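Local coordinates for protein ribulose bisphosphate carboxylase small chain (Galdieria sulphuraria, PDB 4F0H) that forms the small subunit of Rubisco, probably building up the hexadecameric holoenzyme whose large subunits carboxylate ribulose 1,5-bisphosphate, at residues I23-S28 against S93-F98; N39-R44 against K104-F109; G108-R113 against Q126-Y131. All coordinates share one frame; numbering follows the deposited sequence.

Contacts 2 and 3 are continuous with each other, whereas contact 1 stands apart on the opposite side of the chain's centre. Contact 1 packs the end of helix 16-28 on the four-stranded sheet; its centre is about 24 Å from that of contact 2 and 31 Å from that of contact 3. Contacts 2 and 3 have centres about 8 Å apart and share Gly108 and Phe109, so that one ring turns its edge to the loop 39-44 and also packs on Ala127. The chain thus illustrates how a compact sheet-and-helix body carries a C-terminal hairpin that reaches out to other subunits. The catalytic centres of Rubisco lie on the large subunits, not at these contacts.

Contact 1: I23-S28 against S93-F98; sequences IDYMIS and STIISF
Met26 reaches from helix 16-28 to both Ile96 and Phe98, and its side chain can be followed outward. From CB, CG lies anti to the carbonyl carbon (chi1 -53°), and an extended second torsion carries the sulfur on toward the strand. There SD comes to the edge of the Phe98 ring, near its plane, 4.4 Å from Phe98 CE1. The chain then bends, and the terminal methyl CE of Met26 settles against Ile96 CG2 at 4.0 Å. The other branch of Ile96 goes to Tyr25: Ile96 CD1 approaches Tyr25 CE2 at 4.3 Å, obliquely to the ring. At the outer end of the contact, Tyr25 OH lies beside Ile95 CD1 and donates to a water at 2.8 Å, which in turn donates to Ile95 O. The phenol is thereby tied to the backbone at the corner where the strand breaks. The short helix and strand axes run nearly antiparallel, 162° apart and 11.2 Å at closest approach. Gln22, one turn earlier on the helix, extends the packing over Ile96 and Phe98, Ile23 turns to helix 61-74, and strand 93-101 pairs with strand 79-86 as an outermost strand, within this chain, of the four-stranded sheet.

Contact 2: N39-R44 against K104-F109; sequences NDIHPR and KHEPGF
Ile41 and Phe109 meet where the loop between strands 32-38 and 49-50 packs on the segment leading into the C-terminal beta hairpin. The Phe109 ring presents its rim to the loop backbone: CZ of Phe109 lies 3.4 Å from Ile41 O, near the ring plane, and CE2 of Phe109 is 3.8 Å from His42 CA, also at the edge. Ile41 CG2 closes on the same rim atom, Phe109 CZ, at 3.9 Å, the two side chains crossing at about a right angle. Pro43 comes tip to tip with the ring, its CD 4.0 Å from Phe109 CZ. Two bonds within the loop help to shape it. Asp40 OD1 accepts from His42 N in an Asx turn, met from above the carboxylate plane, while Asp40 OD2 pairs with Arg113 of a neighbouring subunit. His42 ND1 accepts from Arg44 N (2.8 Å) in the imidazole plane, which helps to set the rotation of that ring, and Pro43 CD lies over one of its faces. On the other segment, Glu106 bends at its second torsion (chi2 54°) and OE1 takes Gly108 N on its anti lone pair at 2.9 Å. Its OE2 touches Ile41 CG2 but is held by the hydroxyls of Tyr79 and Tyr138. An alanine in place of Glu106 would probably leave Gly108 N and both tyrosine hydroxyls without their mate and open a gap beside Ile41 CG2. The short loop between the first two strands and the added C-terminal hairpin are features of red-type small subunits; their packing here is consistent with that architecture.

Contact 3: G108-R113 against Q126-Y131; sequences GFNLIR and QAYETY
Asn110 and Gln126 form the antiparallel hydrogen-bonded pair of this contact: Asn110 N gives to Gln126 O at 2.8 Å, and Gln126 N returns a bond to Asn110 O at 3.0 Å. Beyond the neighbouring non-hydrogen-bonded pair, Phe109 with Ala127, Tyr128 N continues the series to Gly108 O. That oxygen also receives a water shared with Glu129 N. At the backbone angles of Gly108 (phi 98°, psi -145°) a CB would be jammed against the preceding carbonyl O. The strands belong to the C-terminal hairpin 109-115/121-127; in red-type Rubisco four such hairpins probably gather into a barrel in the central channel, and here Tyr128 OH bonds Thr130 O of a neighbouring subunit. Among side-chain bonds, Asn110 ND2 points almost perfectly straight at Tyr131 OH, 3.1 Å away and in the amide plane; chi1 of -167° puts CG anti to the backbone N, and the amide carried on it turns ND2 to the hydroxyl. Gln126 NE2 gives to Thr130 OG1, which in turn gives to Ala127 O, a carbonyl gripped by Thr130 N as well. Two rings carry the packing: one face of Tyr128 is turned to the strand backbone, Asn110 N lying 3.5 Å above its plane, offset toward the rim, and Phe109 CE2 touches Ala127 CB at 3.7 Å.

Contact 1: I23-S28 against S93-F98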
loop_
_atom_site.group_PDB
_atom_site.type_symbol
_atom_site.label_atom_id
_atom_site.label_comp_id
_atom_site.label_asym_id
_atom_site.label_seq_id
_atom_site.Cartn_x
_atom_site.Cartn_y
_atom_site.Cartn_z
ATOM N N ILE B 23 48.631 22.822 21.303
ATOM C CA ILE B 23 47.969 23.093 22.596
ATOM C C ILE B 23 47.768 24.619 22.804
ATOM O O ILE B 23 46.681 25.069 23.175
ATOM C CB ILE B 23 48.772 22.536 23.783
ATOM C CG1 ILE B 23 49.150 21.065 23.607
ATOM C CG2 ILE B 23 47.999 22.618 25.056
ATOM C CD1 ILE B 23 48.140 20.329 22.834
ATOM N N ASP B 24 48.822 25.415 22.558
ATOM C CA ASP B 24 48.678 26.874 22.568
ATOM C C ASP B 24 47.438 27.348 21.758
ATOM O O ASP B 24 46.635 28.159 22.206
ATOM C CB ASP B 24 49.953 27.504 22.017
ATOM C CG ASP B 24 51.108 27.507 23.045
ATOM O OD1 ASP B 24 52.284 27.480 22.644
ATOM O OD2 ASP B 24 50.846 27.537 24.272
ATOM N N TYR B 25 47.261 26.816 20.555
ATOM C CA TYR B 25 46.159 27.268 19.750
ATOM C C TYR B 25 44.827 26.902 20.472
ATOM O O TYR B 25 43.911 27.733 20.649
ATOM C CB TYR B 25 46.275 26.633 18.332
ATOM C CG TYR B 25 44.968 26.655 17.552
ATOM C CD1 TYR B 25 44.564 27.778 16.830
ATOM C CD2 TYR B 25 44.140 25.500 17.538
ATOM C CE1 TYR B 25 43.326 27.785 16.133
ATOM C CE2 TYR B 25 42.914 25.481 16.856
ATOM C CZ TYR B 25 42.510 26.629 16.168
ATOM O OH TYR B 25 41.287 26.555 15.511
ATOM N N MET B 26 44.724 25.638 20.874
ATOM C CA MET B 26 43.535 25.178 21.597
ATOM C C MET B 26 43.194 26.073 22.786
ATOM O O MET B 26 42.030 26.388 23.040
ATOM C CB MET B 26 43.694 23.709 22.033
ATOM C CG MET B 26 44.069 22.863 20.807
ATOM S SD MET B 26 44.279 21.136 21.215
ATOM C CE MET B 26 42.675 20.769 21.806
ATOM N N ILE B 27 44.231 26.472 23.513
ATOM C CA ILE B 27 44.070 27.274 24.706
ATOM C C ILE B 27 43.573 28.639 24.313
ATOM O O ILE B 27 42.697 29.191 24.957
ATOM C CB ILE B 27 45.375 27.382 25.486
ATOM C CG1 ILE B 27 45.796 26.028 26.106
ATOM C CG2 ILE B 27 45.281 28.420 26.633
ATOM C CD1 ILE B 27 47.096 26.169 26.886
ATOM N N SER B 28 44.124 29.186 23.238
ATOM C CA SER B 28 43.742 30.510 22.826
ATOM C C SER B 28 42.295 30.453 22.365
ATOM O O SER B 28 41.611 31.436 22.456
ATOM C CB SER B 28 44.658 30.973 21.711
ATOM O OG SER B 28 44.194 30.344 20.509
ATOM N N SER B 93 30.993 20.956 20.132
ATOM C CA SER B 93 31.439 19.775 19.433
ATOM C C SER B 93 32.941 19.845 19.358
ATOM O O SER B 93 33.552 20.847 19.766
ATOM C CB SER B 93 30.908 19.769 17.987
ATOM O OG SER B 93 31.099 18.460 17.358
ATOM N N THR B 94 33.531 18.788 18.793
ATOM C CA THR B 94 34.932 18.815 18.396
ATOM C C THR B 94 35.235 19.833 17.296
ATOM O O THR B 94 34.478 19.956 16.339
ATOM C CB THR B 94 35.321 17.427 17.943
ATOM O OG1 THR B 94 35.100 16.501 19.046
ATOM C CG2 THR B 94 36.785 17.388 17.509
ATOM N N ILE B 95 36.315 20.604 17.449
ATOM C CA ILE B 95 36.805 21.427 16.387
ATOM C C ILE B 95 38.249 21.107 15.955
ATOM O O ILE B 95 38.747 21.747 15.045
ATOM C CB ILE B 95 36.680 22.966 16.645
ATOM C CG1 ILE B 95 37.647 23.423 17.711
ATOM C CG2 ILE B 95 35.204 23.423 16.940
ATOM C CD1 ILE B 95 37.960 25.008 17.541
ATOM N N ILE B 96 38.912 20.135 16.599
ATOM C CA ILE B 96 40.210 19.703 16.134
ATOM C C ILE B 96 40.481 18.360 16.808
ATOM O O ILE B 96 40.058 18.158 17.979
ATOM C CB ILE B 96 41.300 20.742 16.486
ATOM C CG1 ILE B 96 42.642 20.337 15.931
ATOM C CG2 ILE B 96 41.470 20.896 17.977
ATOM C CD1 ILE B 96 43.712 21.365 16.147
ATOM N N SER B 97 41.157 17.466 16.098
ATOM C CA SER B 97 41.465 16.075 16.606
ATOM C C SER B 97 42.647 15.513 15.802
ATOM O O SER B 97 42.537 15.335 14.596
ATOM C CB SER B 97 40.236 15.205 16.459
ATOM O OG SER B 97 40.482 13.835 16.684
ATOM N N PHE B 98 43.805 15.299 16.447
ATOM C CA PHE B 98 44.945 14.815 15.693
ATOM C C PHE B 98 45.706 13.739 16.478
ATOM O O PHE B 98 45.719 13.658 17.756
ATOM C CB PHE B 98 45.861 15.994 15.313
ATOM C CG PHE B 98 46.336 16.756 16.488
ATOM C CD1 PHE B 98 45.602 17.817 16.982
ATOM C CD2 PHE B 98 47.530 16.406 17.126
ATOM C CE1 PHE B 98 46.043 18.527 18.077
ATOM C CE2 PHE B 98 47.968 17.110 18.229
ATOM C CZ PHE B 98 47.200 18.174 18.715
HETATM O O HOH W 1 40.055 24.271 14.407
#

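Contact 2: N39-R44 against K104-F109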
loop_
_atom_site.group_PDB
_atom_site.type_symbol
_atom_site.label_atom_id
_atom_site.label_comp_id
_atom_site.label_asym_id
_atom_site.label_seq_id
_atom_site.Cartn_x
_atom_site.Cartn_y
_atom_site.Cartn_z
ATOM N N ASN B 39 42.762 0.834 20.179
ATOM C CA ASN B 39 43.422 -0.121 19.283
ATOM C C ASN B 39 42.367 -0.854 18.381
ATOM O O ASN B 39 42.642 -1.890 17.844
ATOM C CB ASN B 39 44.384 -1.134 20.020
ATOM C CG ASN B 39 43.666 -2.060 21.030
ATOM O OD1 ASN B 39 42.462 -2.177 21.044
ATOM N ND2 ASN B 39 44.454 -2.659 21.967
ATOM N N ASP B 40 41.161 -0.296 18.229
ATOM C CA ASP B 40 40.305 -0.686 17.087
ATOM C C ASP B 40 40.244 0.562 16.193
ATOM O O ASP B 40 39.506 1.511 16.489
ATOM C CB ASP B 40 38.934 -1.113 17.568
ATOM C CG ASP B 40 37.932 -1.253 16.436
ATOM O OD1 ASP B 40 38.322 -1.179 15.266
ATOM O OD2 ASP B 40 36.750 -1.471 16.712
ATOM N N ILE B 41 41.113 0.626 15.192
ATOM C CA ILE B 41 41.210 1.881 14.372
ATOM C C ILE B 41 40.055 2.062 13.283
ATOM O O ILE B 41 40.145 2.870 12.340
ATOM C CB ILE B 41 42.663 2.083 13.862
ATOM C CG1 ILE B 41 42.872 3.541 13.408
ATOM C CG2 ILE B 41 43.004 1.061 12.779
ATOM C CD1 ILE B 41 42.908 4.558 14.479
ATOM N N HIS B 42 38.974 1.286 13.408
ATOM C CA HIS B 42 37.845 1.435 12.470
ATOM C C HIS B 42 37.406 2.911 12.470
ATOM O O HIS B 42 37.284 3.558 13.540
ATOM C CB HIS B 42 36.684 0.556 12.931
ATOM C CG HIS B 42 35.619 0.357 11.891
ATOM N ND1 HIS B 42 34.684 1.338 11.565
ATOM C CD2 HIS B 42 35.355 -0.703 11.084
ATOM C CE1 HIS B 42 33.876 0.870 10.614
ATOM N NE2 HIS B 42 34.258 -0.370 10.316
ATOM N N PRO B 43 37.139 3.437 11.292
ATOM C CA PRO B 43 36.699 4.828 11.162
ATOM C C PRO B 43 35.347 5.121 11.728
ATOM O O PRO B 43 35.012 6.313 11.856
ATOM C CB PRO B 43 36.595 5.032 9.640
ATOM C CG PRO B 43 36.447 3.656 9.074
ATOM C CD PRO B 43 37.272 2.769 9.961
ATOM N N ARG B 44 34.554 4.082 12.051
ATOM C CA ARG B 44 33.268 4.341 12.675
ATOM C C ARG B 44 33.313 4.011 14.177
ATOM O O ARG B 44 32.273 3.906 14.774
ATOM C CB ARG B 44 32.137 3.547 12.035
ATOM C CG ARG B 44 32.079 3.610 10.492
ATOM C CD ARG B 44 31.439 4.902 9.942
ATOM N NE ARG B 44 30.057 5.139 10.411
ATOM C CZ ARG B 44 28.940 4.669 9.848
ATOM N NH1 ARG B 44 28.971 3.921 8.757
ATOM N NH2 ARG B 44 27.762 4.967 10.378
ATOM N N LYS B 104 53.596 0.689 15.907
ATOM C CA LYS B 104 54.786 0.688 15.036
ATOM C C LYS B 104 54.463 0.154 13.666
ATOM O O LYS B 104 55.070 0.547 12.680
ATOM C CB LYS B 104 55.931 -0.142 15.652
ATOM C CG LYS B 104 56.871 0.679 16.542
ATOM C CD LYS B 104 57.454 -0.155 17.692
ATOM C CE LYS B 104 57.698 0.740 18.927
ATOM N NZ LYS B 104 58.412 2.033 18.564
ATOM N N HIS B 105 53.508 -0.764 13.586
ATOM C CA HIS B 105 53.125 -1.232 12.250
ATOM C C HIS B 105 51.617 -1.295 12.178
ATOM O O HIS B 105 50.981 -1.862 13.053
ATOM C CB HIS B 105 53.744 -2.606 11.947
ATOM C CG HIS B 105 53.264 -3.197 10.665
ATOM N ND1 HIS B 105 52.404 -4.284 10.610
ATOM C CD2 HIS B 105 53.494 -2.832 9.378
ATOM C CE1 HIS B 105 52.144 -4.570 9.343
ATOM N NE2 HIS B 105 52.791 -3.706 8.578
ATOM N N GLU B 106 51.050 -0.708 11.140
ATOM C CA GLU B 106 49.596 -0.808 10.865
ATOM C C GLU B 106 49.299 -1.769 9.687
ATOM O O GLU B 106 49.602 -1.444 8.554
ATOM C CB GLU B 106 49.016 0.561 10.524
ATOM C CG GLU B 106 47.467 0.512 10.201
ATOM C CD GLU B 106 46.684 -0.183 11.363
ATOM O OE1 GLU B 106 46.119 -1.260 11.129
ATOM O OE2 GLU B 106 46.640 0.318 12.517
ATOM N N PRO B 107 48.722 -2.949 9.950
ATOM C CA PRO B 107 48.379 -3.845 8.833
ATOM C C PRO B 107 47.144 -3.418 8.018
ATOM O O PRO B 107 47.020 -3.844 6.854
ATOM C CB PRO B 107 48.089 -5.169 9.520
ATOM C CG PRO B 107 47.477 -4.743 10.812
ATOM C CD PRO B 107 48.377 -3.552 11.236
ATOM N N GLY B 108 46.234 -2.609 8.603
ATOM C CA GLY B 108 45.129 -2.071 7.797
ATOM C C GLY B 108 43.851 -2.894 7.970
ATOM O O GLY B 108 43.564 -3.377 9.064
ATOM N N PHE B 109 43.074 -3.018 6.892
ATOM C CA PHE B 109 41.667 -3.431 6.975
ATOM C C PHE B 109 41.292 -4.523 6.026
ATOM O O PHE B 109 41.737 -4.503 4.933
ATOM C CB PHE B 109 40.720 -2.277 6.662
ATOM C CG PHE B 109 40.721 -1.193 7.721
ATOM C CD1 PHE B 109 41.518 -0.065 7.584
ATOM C CD2 PHE B 109 39.934 -1.310 8.840
ATOM C CE1 PHE B 109 41.503 0.948 8.567
ATOM C CE2 PHE B 109 39.925 -0.303 9.808
ATOM C CZ PHE B 109 40.707 0.828 9.671
#

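Contact 3: G108-R113 against Q126-Y131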
loop_
_atom_site.group_PDB
_atom_site.type_symbol
_atom_site.label_atom_id
_atom_site.label_comp_id
_atom_site.label_asym_id
_atom_site.label_seq_id
_atom_site.Cartn_x
_atom_site.Cartn_y
_atom_site.Cartn_z
ATOM N N GLY B 108 46.234 -2.609 8.603
ATOM C CA GLY B 108 45.129 -2.071 7.797
ATOM C C GLY B 108 43.851 -2.894 7.970
ATOM O O GLY B 108 43.564 -3.377 9.064
ATOM N N PHE B 109 43.074 -3.018 6.892
ATOM C CA PHE B 109 41.667 -3.431 6.975
ATOM C C PHE B 109 41.292 -4.523 6.026
ATOM O O PHE B 109 41.737 -4.503 4.933
ATOM C CB PHE B 109 40.720 -2.277 6.662
ATOM C CG PHE B 109 40.721 -1.193 7.721
ATOM C CD1 PHE B 109 41.518 -0.065 7.584
ATOM C CD2 PHE B 109 39.934 -1.310 8.840
ATOM C CE1 PHE B 109 41.503 0.948 8.567
ATOM C CE2 PHE B 109 39.925 -0.303 9.808
ATOM C CZ PHE B 109 40.707 0.828 9.671
ATOM N N ASN B 110 40.487 -5.477 6.476
ATOM C CA ASN B 110 39.897 -6.454 5.596
ATOM C C ASN B 110 38.628 -5.838 5.028
ATOM O O ASN B 110 37.924 -5.190 5.752
ATOM C CB ASN B 110 39.561 -7.772 6.343
ATOM C CG ASN B 110 39.226 -8.951 5.340
ATOM O OD1 ASN B 110 39.475 -8.863 4.096
ATOM N ND2 ASN B 110 38.672 -10.009 5.868
ATOM N N LEU B 111 38.364 -6.028 3.732
ATOM C CA LEU B 111 37.096 -5.604 3.118
ATOM C C LEU B 111 36.235 -6.853 2.818
ATOM O O LEU B 111 36.651 -7.749 2.050
ATOM C CB LEU B 111 37.319 -4.730 1.868
ATOM C CG LEU B 111 36.095 -4.311 1.051
ATOM C CD1 LEU B 111 35.331 -3.286 1.698
ATOM C CD2 LEU B 111 36.544 -3.772 -0.341
ATOM N N ILE B 112 35.031 -6.888 3.412
ATOM C CA ILE B 112 34.106 -8.031 3.301
ATOM C C ILE B 112 32.925 -7.641 2.403
ATOM O O ILE B 112 32.382 -6.562 2.565
ATOM C CB ILE B 112 33.591 -8.426 4.667
ATOM C CG1 ILE B 112 34.803 -8.838 5.529
ATOM C CG2 ILE B 112 32.646 -9.626 4.491
ATOM C CD1 ILE B 112 34.828 -8.394 6.828
ATOM N N ARG B 113 32.588 -8.470 1.418
ATOM C CA ARG B 113 31.503 -8.138 0.467
ATOM C C ARG B 113 30.427 -9.205 0.582
ATOM O O ARG B 113 30.623 -10.344 0.114
ATOM C CB ARG B 113 32.059 -8.275 -0.899
ATOM C CG ARG B 113 33.251 -7.347 -1.121
ATOM C CD ARG B 113 33.802 -7.604 -2.511
ATOM N NE ARG B 113 34.698 -6.510 -2.837
ATOM C CZ ARG B 113 36.016 -6.579 -2.740
ATOM N NH1 ARG B 113 36.587 -7.710 -2.333
ATOM N NH2 ARG B 113 36.763 -5.521 -3.110
ATOM N N GLN B 126 36.971 -4.343 8.488
ATOM C CA GLN B 126 37.373 -4.853 9.793
ATOM C C GLN B 126 38.893 -4.718 9.937
ATOM O O GLN B 126 39.642 -5.171 9.090
ATOM C CB GLN B 126 37.061 -6.347 9.899
ATOM C CG GLN B 126 37.406 -6.939 11.303
ATOM C CD GLN B 126 36.199 -6.874 12.249
ATOM O OE1 GLN B 126 35.104 -7.142 11.790
ATOM N NE2 GLN B 126 36.385 -6.487 13.573
ATOM N N ALA B 127 39.357 -4.044 10.979
ATOM C CA ALA B 127 40.784 -3.879 11.086
ATOM C C ALA B 127 41.427 -5.237 11.397
ATOM O O ALA B 127 40.945 -5.969 12.268
ATOM C CB ALA B 127 41.135 -2.833 12.181
ATOM N N TYR B 128 42.546 -5.555 10.745
ATOM C CA TYR B 128 43.164 -6.847 11.014
ATOM C C TYR B 128 43.509 -7.039 12.465
ATOM O O TYR B 128 43.343 -8.113 13.009
ATOM C CB TYR B 128 44.431 -6.991 10.152
ATOM C CG TYR B 128 44.018 -7.295 8.752
ATOM C CD1 TYR B 128 44.222 -6.378 7.710
ATOM C CD2 TYR B 128 43.363 -8.482 8.477
ATOM C CE1 TYR B 128 43.819 -6.657 6.440
ATOM C CE2 TYR B 128 42.956 -8.775 7.157
ATOM C CZ TYR B 128 43.164 -7.869 6.168
ATOM O OH TYR B 128 42.762 -8.184 4.864
ATOM N N GLU B 129 43.975 -5.999 13.145
ATOM C CA GLU B 129 44.353 -6.273 14.539
ATOM C C GLU B 129 43.133 -6.677 15.373
ATOM O O GLU B 129 43.282 -7.245 16.430
ATOM C CB GLU B 129 45.110 -5.118 15.146
ATOM C CG GLU B 129 46.493 -5.058 14.488
ATOM C CD GLU B 129 47.342 -6.282 14.864
ATOM O OE1 GLU B 129 47.551 -6.539 16.094
ATOM O OE2 GLU B 129 47.787 -6.972 13.938
ATOM N N THR B 130 41.918 -6.393 14.909
ATOM C CA THR B 130 40.783 -6.706 15.790
ATOM C C THR B 130 40.360 -8.150 15.597
ATOM O O THR B 130 39.427 -8.590 16.240
ATOM C CB THR B 130 39.553 -5.810 15.520
ATOM O OG1 THR B 130 39.146 -5.982 14.160
ATOM C CG2 THR B 130 39.874 -4.362 15.761
ATOM N N TYR B 131 41.011 -8.883 14.681
ATOM C CA TYR B 131 40.824 -10.296 14.774
ATOM C C TYR B 131 41.559 -10.864 15.988
ATOM O O TYR B 131 41.415 -12.058 16.272
ATOM C CB TYR B 131 41.274 -11.037 13.515
ATOM C CG TYR B 131 40.415 -10.770 12.309
ATOM C CD1 TYR B 131 39.153 -11.333 12.198
ATOM C CD2 TYR B 131 40.883 -9.983 11.267
ATOM C CE1 TYR B 131 38.387 -11.150 11.074
ATOM C CE2 TYR B 131 40.118 -9.782 10.147
ATOM C CZ TYR B 131 38.872 -10.348 10.068
ATOM O OH TYR B 131 38.133 -10.159 8.959
HETATM O O HOH W 2 44.504 -3.204 12.042
#